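Long-range contact in capsid protein (Turnip yellow mosaic virus, PDB 2FZ2), which self-assembles as 180 copies into the T=3 icosahedral shell that encloses the single-stranded RNA genome of the virus: residues Pro26-Ile31 against Ser178-Leu183. Sequence-based numbering, arbitrary orientation.
Sequences PSPFTI and SMHSPL
In the beta-sandwich (jelly-roll) subunit of this capsid, strand 30-42, near its beginning, runs antiparallel to the last part of strand 169-182, and Ile31 and Met179 form the hydrogen-bonded pair. Ile31 N donates to Met179 O at 3.2 Å and Met179 N to Ile31 O at 2.9 Å, a closed two-bond ring that holds the two backbones together at this end of the strand pair. Strand 169-182 also bonds to strand 66-80, through Ser178 with Ser70 and His180 with His68, and is thus flanked by two strands. The side chains of Ile31 and Met179 leave the same face of the sheet, where Ile31 CD1 reaches Met179 CE at 4.0 Å; a branched and a flexible apolar chain suit this buried place, which Tyr66 of a second subunit also lines. Thr30 and His180 point to the other face. Thr30 has CG2 anti to its backbone N, and this methyl lies near Met179 O and the hydroxyl of Ser178, while OG1 makes a weak hydrogen bond back to Pro28 O. Upstream of Thr30, Pro28, a rigid apolar ring with no N-H to offer, crosses the imidazole of His180 obliquely, and that imidazole meets the His68 ring nearly perpendicularly. Pro28 also packs on Val14 of a third subunit, and Pro28 CG lies 3.5 Å from His180 CD2 and 3.9 Å from Ser181 OG.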
loop_
_atom_site.group_PDB
_atom_site.type_symbol
_atom_site.label_atom_id
_atom_site.label_comp_id
_atom_site.label_asym_id
_atom_site.label_seq_id
_atom_site.Cartn_x
_atom_site.Cartn_y
_atom_site.Cartn_z
ATOM N N PRO D 26 -96.079 -36.503 28.411
ATOM C CA PRO D 26 -95.149 -37.599 28.694
ATOM C C PRO D 26 -95.597 -38.972 28.176
ATOM O O PRO D 26 -96.734 -39.393 28.405
ATOM C CB PRO D 26 -95.028 -37.570 30.219
ATOM C CG PRO D 26 -96.177 -36.657 30.711
ATOM C CD PRO D 26 -97.012 -36.301 29.530
ATOM N N SER D 27 -94.695 -39.663 27.481
ATOM C CA SER D 27 -94.984 -40.991 26.940
ATOM C C SER D 27 -95.341 -41.956 28.072
ATOM O O SER D 27 -94.631 -42.033 29.080
ATOM C CB SER D 27 -93.760 -41.534 26.188
ATOM O OG SER D 27 -93.734 -41.105 24.837
ATOM N N PRO D 28 -96.443 -42.707 27.927
ATOM C CA PRO D 28 -96.782 -43.631 29.004
ATOM C C PRO D 28 -96.140 -44.972 28.685
ATOM O O PRO D 28 -95.771 -45.246 27.534
ATOM C CB PRO D 28 -98.303 -43.689 28.960
ATOM C CG PRO D 28 -98.643 -43.394 27.516
ATOM C CD PRO D 28 -97.417 -42.795 26.830
ATOM N N PHE D 29 -95.988 -45.795 29.709
ATOM C CA PHE D 29 -95.385 -47.093 29.526
ATOM C C PHE D 29 -96.383 -47.920 28.753
ATOM O O PHE D 29 -97.605 -47.759 28.906
ATOM C CB PHE D 29 -95.079 -47.752 30.874
ATOM C CG PHE D 29 -94.499 -46.816 31.892
ATOM C CD1 PHE D 29 -95.247 -45.731 32.378
ATOM C CD2 PHE D 29 -93.198 -46.999 32.362
ATOM C CE1 PHE D 29 -94.704 -44.830 33.329
ATOM C CE2 PHE D 29 -92.636 -46.110 33.313
ATOM C CZ PHE D 29 -93.392 -45.021 33.797
ATOM N N THR D 30 -95.844 -48.802 27.921
ATOM C CA THR D 30 -96.645 -49.676 27.092
ATOM C C THR D 30 -96.212 -51.104 27.278
ATOM O O THR D 30 -95.014 -51.366 27.423
ATOM C CB THR D 30 -96.423 -49.377 25.637
ATOM O OG1 THR D 30 -96.173 -47.979 25.483
ATOM C CG2 THR D 30 -97.617 -49.799 24.827
ATOM N N ILE D 31 -97.177 -52.019 27.287
ATOM C CA ILE D 31 -96.861 -53.440 27.374
ATOM C C ILE D 31 -97.622 -54.082 26.244
ATOM O O ILE D 31 -98.581 -53.506 25.736
ATOM C CB ILE D 31 -97.357 -54.137 28.645
ATOM C CG1 ILE D 31 -98.747 -53.640 28.977
ATOM C CG2 ILE D 31 -96.368 -53.977 29.785
ATOM C CD1 ILE D 31 -99.604 -54.737 29.559
ATOM N N SER D 178 -100.675 -53.887 21.758
ATOM C CA SER D 178 -99.971 -53.040 22.706
ATOM C C SER D 178 -100.983 -52.144 23.406
ATOM O O SER D 178 -101.983 -51.743 22.818
ATOM C CB SER D 178 -98.956 -52.163 21.979
ATOM O OG SER D 178 -99.497 -50.865 21.771
ATOM N N MET D 179 -100.728 -51.813 24.659
ATOM C CA MET D 179 -101.657 -50.954 25.362
ATOM C C MET D 179 -100.960 -50.093 26.387
ATOM O O MET D 179 -99.834 -50.389 26.811
ATOM C CB MET D 179 -102.728 -51.792 26.046
ATOM C CG MET D 179 -102.221 -53.099 26.603
ATOM S SD MET D 179 -103.505 -54.345 26.510
ATOM C CE MET D 179 -103.355 -55.134 28.119
ATOM N N HIS D 180 -101.636 -49.015 26.771
ATOM C CA HIS D 180 -101.107 -48.106 27.765
ATOM C C HIS D 180 -102.225 -47.285 28.374
ATOM O O HIS D 180 -103.401 -47.471 28.031
ATOM C CB HIS D 180 -100.030 -47.201 27.153
ATOM C CG HIS D 180 -100.513 -46.315 26.041
ATOM N ND1 HIS D 180 -101.844 -46.049 25.811
ATOM C CD2 HIS D 180 -99.823 -45.596 25.122
ATOM C CE1 HIS D 180 -101.952 -45.203 24.800
ATOM N NE2 HIS D 180 -100.741 -44.913 24.364
ATOM N N SER D 181 -101.851 -46.397 29.293
ATOM C CA SER D 181 -102.807 -45.521 29.963
ATOM C C SER D 181 -103.886 -46.309 30.690
ATOM O O SER D 181 -104.839 -46.789 30.084
ATOM C CB SER D 181 -103.452 -44.571 28.954
ATOM O OG SER D 181 -102.473 -43.906 28.167
ATOM N N PRO D 182 -103.742 -46.447 32.009
ATOM C CA PRO D 182 -104.691 -47.177 32.843
ATOM C C PRO D 182 -106.046 -46.502 32.900
ATOM O O PRO D 182 -106.154 -45.279 32.898
ATOM C CB PRO D 182 -104.021 -47.211 34.218
ATOM C CG PRO D 182 -102.627 -46.786 34.001
ATOM C CD PRO D 182 -102.643 -45.898 32.806
ATOM N N LEU D 183 -107.090 -47.311 32.950
ATOM C CA LEU D 183 -108.425 -46.769 33.020
ATOM C C LEU D 183 -108.822 -46.820 34.472
ATOM O O LEU D 183 -109.168 -47.871 34.994
ATOM C CB LEU D 183 -109.379 -47.613 32.184
ATOM C CG LEU D 183 -110.758 -47.045 31.870
ATOM C CD1 LEU D 183 -111.805 -48.037 32.333
ATOM C CD2 LEU D 183 -110.949 -45.684 32.547
#